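Local atomic coordinates of Cwp19 (Clostridioides difficile, PDB entry 5OQ3), a protein that probably cleaves glycosidic bonds of the bacterial cell wall through this TIM-barrel glycoside hydrolase domain, part of a longer S-layer-associated protein. Residues W150-G155 with Y159-L164. Numbering follows the deposited sequence.
Sequences WVVKHG and YYDPGL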
loop_
_atom_site.group_PDB
_atom_site.type_symbol
_atom_site.label_atom_id
_atom_site.label_comp_id
_atom_site.label_asym_id
_atom_site.label_seq_id
_atom_site.Cartn_x
_atom_site.Cartn_y
_atom_site.Cartn_z
ATOM N N TRP A 150 -22.417 -2.416 -6.196
ATOM C CA TRP A 150 -21.020 -1.941 -6.123
ATOM C C TRP A 150 -20.004 -3.010 -6.446
ATOM O O TRP A 150 -18.805 -2.687 -6.521
ATOM C CB TRP A 150 -20.720 -1.437 -4.738
ATOM C CG TRP A 150 -21.464 -0.200 -4.290
ATOM C CD1 TRP A 150 -22.438 0.487 -4.949
ATOM C CD2 TRP A 150 -21.280 0.462 -3.045
ATOM N NE1 TRP A 150 -22.842 1.536 -4.209
ATOM C CE2 TRP A 150 -22.184 1.532 -3.013
ATOM C CE3 TRP A 150 -20.489 0.209 -1.918
ATOM C CZ2 TRP A 150 -22.262 2.417 -1.915
ATOM C CZ3 TRP A 150 -20.572 1.060 -0.857
ATOM C CH2 TRP A 150 -21.458 2.136 -0.848
ATOM N N VAL A 151 -20.436 -4.270 -6.567
ATOM C CA VAL A 151 -19.508 -5.378 -6.502
ATOM C C VAL A 151 -19.337 -6.017 -7.880
ATOM O O VAL A 151 -20.323 -6.284 -8.568
ATOM C CB VAL A 151 -20.061 -6.444 -5.509
ATOM C CG1 VAL A 151 -19.203 -7.680 -5.481
ATOM C CG2 VAL A 151 -20.222 -5.850 -4.130
ATOM N N VAL A 152 -18.081 -6.331 -8.225
ATOM C CA VAL A 152 -17.755 -7.000 -9.476
ATOM C C VAL A 152 -16.945 -8.256 -9.161
ATOM O O VAL A 152 -15.968 -8.183 -8.410
ATOM C CB VAL A 152 -16.939 -6.075 -10.421
ATOM C CG1 VAL A 152 -16.460 -6.792 -11.650
ATOM C CG2 VAL A 152 -17.712 -4.843 -10.834
ATOM N N LYS A 153 -17.304 -9.366 -9.796
ATOM C CA LYS A 153 -16.548 -10.594 -9.688
ATOM C C LYS A 153 -15.516 -10.645 -10.797
ATOM O O LYS A 153 -15.832 -10.420 -11.978
ATOM C CB LYS A 153 -17.485 -11.816 -9.797
ATOM C CG LYS A 153 -16.829 -13.106 -9.364
ATOM C CD LYS A 153 -17.769 -14.278 -9.454
ATOM C CE LYS A 153 -17.075 -15.503 -8.897
ATOM N NZ LYS A 153 -17.958 -16.680 -8.778
ATOM N N HIS A 154 -14.266 -10.955 -10.419
ATOM C CA HIS A 154 -13.166 -11.108 -11.380
ATOM C C HIS A 154 -12.446 -12.366 -11.003
ATOM O O HIS A 154 -11.920 -12.441 -9.891
ATOM C CB HIS A 154 -12.232 -9.887 -11.333
ATOM C CG HIS A 154 -11.084 -9.982 -12.297
ATOM N ND1 HIS A 154 -9.861 -10.556 -11.967
ATOM C CD2 HIS A 154 -10.991 -9.616 -13.597
ATOM C CE1 HIS A 154 -9.070 -10.532 -13.026
ATOM N NE2 HIS A 154 -9.719 -9.949 -14.021
ATOM N N GLY A 155 -12.433 -13.366 -11.895
ATOM C CA GLY A 155 -11.941 -14.685 -11.563
ATOM C C GLY A 155 -12.719 -15.244 -10.382
ATOM O O GLY A 155 -13.953 -15.265 -10.381
ATOM N N TYR A 159 -14.573 -7.549 -5.961
ATOM C CA TYR A 159 -13.978 -6.206 -5.856
ATOM C C TYR A 159 -15.054 -5.167 -5.882
ATOM O O TYR A 159 -16.068 -5.338 -6.561
ATOM C CB TYR A 159 -13.055 -5.994 -7.069
ATOM C CG TYR A 159 -11.933 -6.973 -7.171
ATOM C CD1 TYR A 159 -12.128 -8.191 -7.780
ATOM C CD2 TYR A 159 -10.652 -6.684 -6.684
ATOM C CE1 TYR A 159 -11.103 -9.116 -7.841
ATOM C CE2 TYR A 159 -9.621 -7.610 -6.737
ATOM C CZ TYR A 159 -9.841 -8.799 -7.367
ATOM O OH TYR A 159 -8.781 -9.685 -7.431
ATOM N N TYR A 160 -14.788 -4.034 -5.226
ATOM C CA TYR A 160 -15.601 -2.845 -5.475
ATOM C C TYR A 160 -15.273 -2.303 -6.872
ATOM O O TYR A 160 -14.113 -2.373 -7.297
ATOM C CB TYR A 160 -15.384 -1.769 -4.435
ATOM C CG TYR A 160 -15.823 -2.179 -3.056
ATOM C CD1 TYR A 160 -17.186 -2.386 -2.756
ATOM C CD2 TYR A 160 -14.901 -2.442 -2.075
ATOM C CE1 TYR A 160 -17.576 -2.814 -1.514
ATOM C CE2 TYR A 160 -15.281 -2.841 -0.807
ATOM C CZ TYR A 160 -16.634 -3.048 -0.535
ATOM O OH TYR A 160 -17.016 -3.446 0.724
ATOM N N ASP A 161 -16.266 -1.772 -7.554
ATOM C CA ASP A 161 -16.109 -1.226 -8.912
ATOM C C ASP A 161 -15.513 0.179 -8.862
ATOM O O ASP A 161 -16.193 1.135 -8.440
ATOM C CB ASP A 161 -17.499 -1.201 -9.581
ATOM C CG ASP A 161 -17.482 -0.828 -11.051
ATOM O OD1 ASP A 161 -16.460 -0.263 -11.533
ATOM O OD2 ASP A 161 -18.519 -1.165 -11.678
ATOM N N PRO A 162 -14.261 0.343 -9.318
ATOM C CA PRO A 162 -13.643 1.680 -9.261
ATOM C C PRO A 162 -14.370 2.735 -10.086
ATOM O O PRO A 162 -14.112 3.955 -9.864
ATOM C CB PRO A 162 -12.223 1.419 -9.772
ATOM C CG PRO A 162 -11.990 -0.056 -9.618
ATOM C CD PRO A 162 -13.338 -0.675 -9.835
ATOM N N GLY A 163 -15.218 2.317 -11.025
ATOM C CA GLY A 163 -15.921 3.245 -11.876
ATOM C C GLY A 163 -17.208 3.820 -11.361
ATOM O O GLY A 163 -17.765 4.683 -12.039
ATOM N N LEU A 164 -17.667 3.424 -10.174
ATOM C CA LEU A 164 -18.906 3.957 -9.641
ATOM C C LEU A 164 -18.616 5.130 -8.750
ATOM O O LEU A 164 -17.845 5.008 -7.764
ATOM C CB LEU A 164 -19.673 2.887 -8.870
ATOM C CG LEU A 164 -20.307 1.786 -9.743
ATOM C CD1 LEU A 164 -20.841 0.683 -8.879
ATOM C CD2 LEU A 164 -21.415 2.363 -10.616
HETATM O O HOH W 1 -8.798 -11.330 -9.548
#
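Tyr159 O is met by two groups of the facing strand: Val152 N bonds to it at 2.8 Å, almost straight at 169°, and Val151 CA brings a weaker C-H to it at 3.4 Å. Tyr159 N returns a bond to Val152 O, completing the antiparallel hydrogen-bonded pair. Two residues further, past the non-hydrogen-bonded pair Val151-Tyr160, Asp161 N reaches Trp150 O at 2.9 Å and extends the ladder beyond the strand ends. With CG anti to the carbonyl carbon (chi1 -60°), the Tyr159 ring runs alongside the other strand, the carbonyl oxygens of Val152 and His154 at its edge; His154 CB lies 3.8 Å from Tyr159 CE1, approaching at a slant. A water bridges Tyr159 OH and His154 ND1, lying in the plane of the imidazole. Diagonally across the strands, Val152 CG2 rests on Asp161 CB at 3.9 Å, while the carboxylate is bound at both oxygens: OD1 accepts from Gly163 N from above its plane in an Asx turn, and OD2 bonds to Thr204 OG1. Leu164, at the N-cap of helix 165-181, touches Trp150 CA with CD1 at 3.8 Å; Glu166 of that helix bonds to the indole NE1. This is a short two-stranded beta hairpin inserted in the beta-alpha loop that leads from barrel strand 118-123 to helix 165-181 of the TIM barrel.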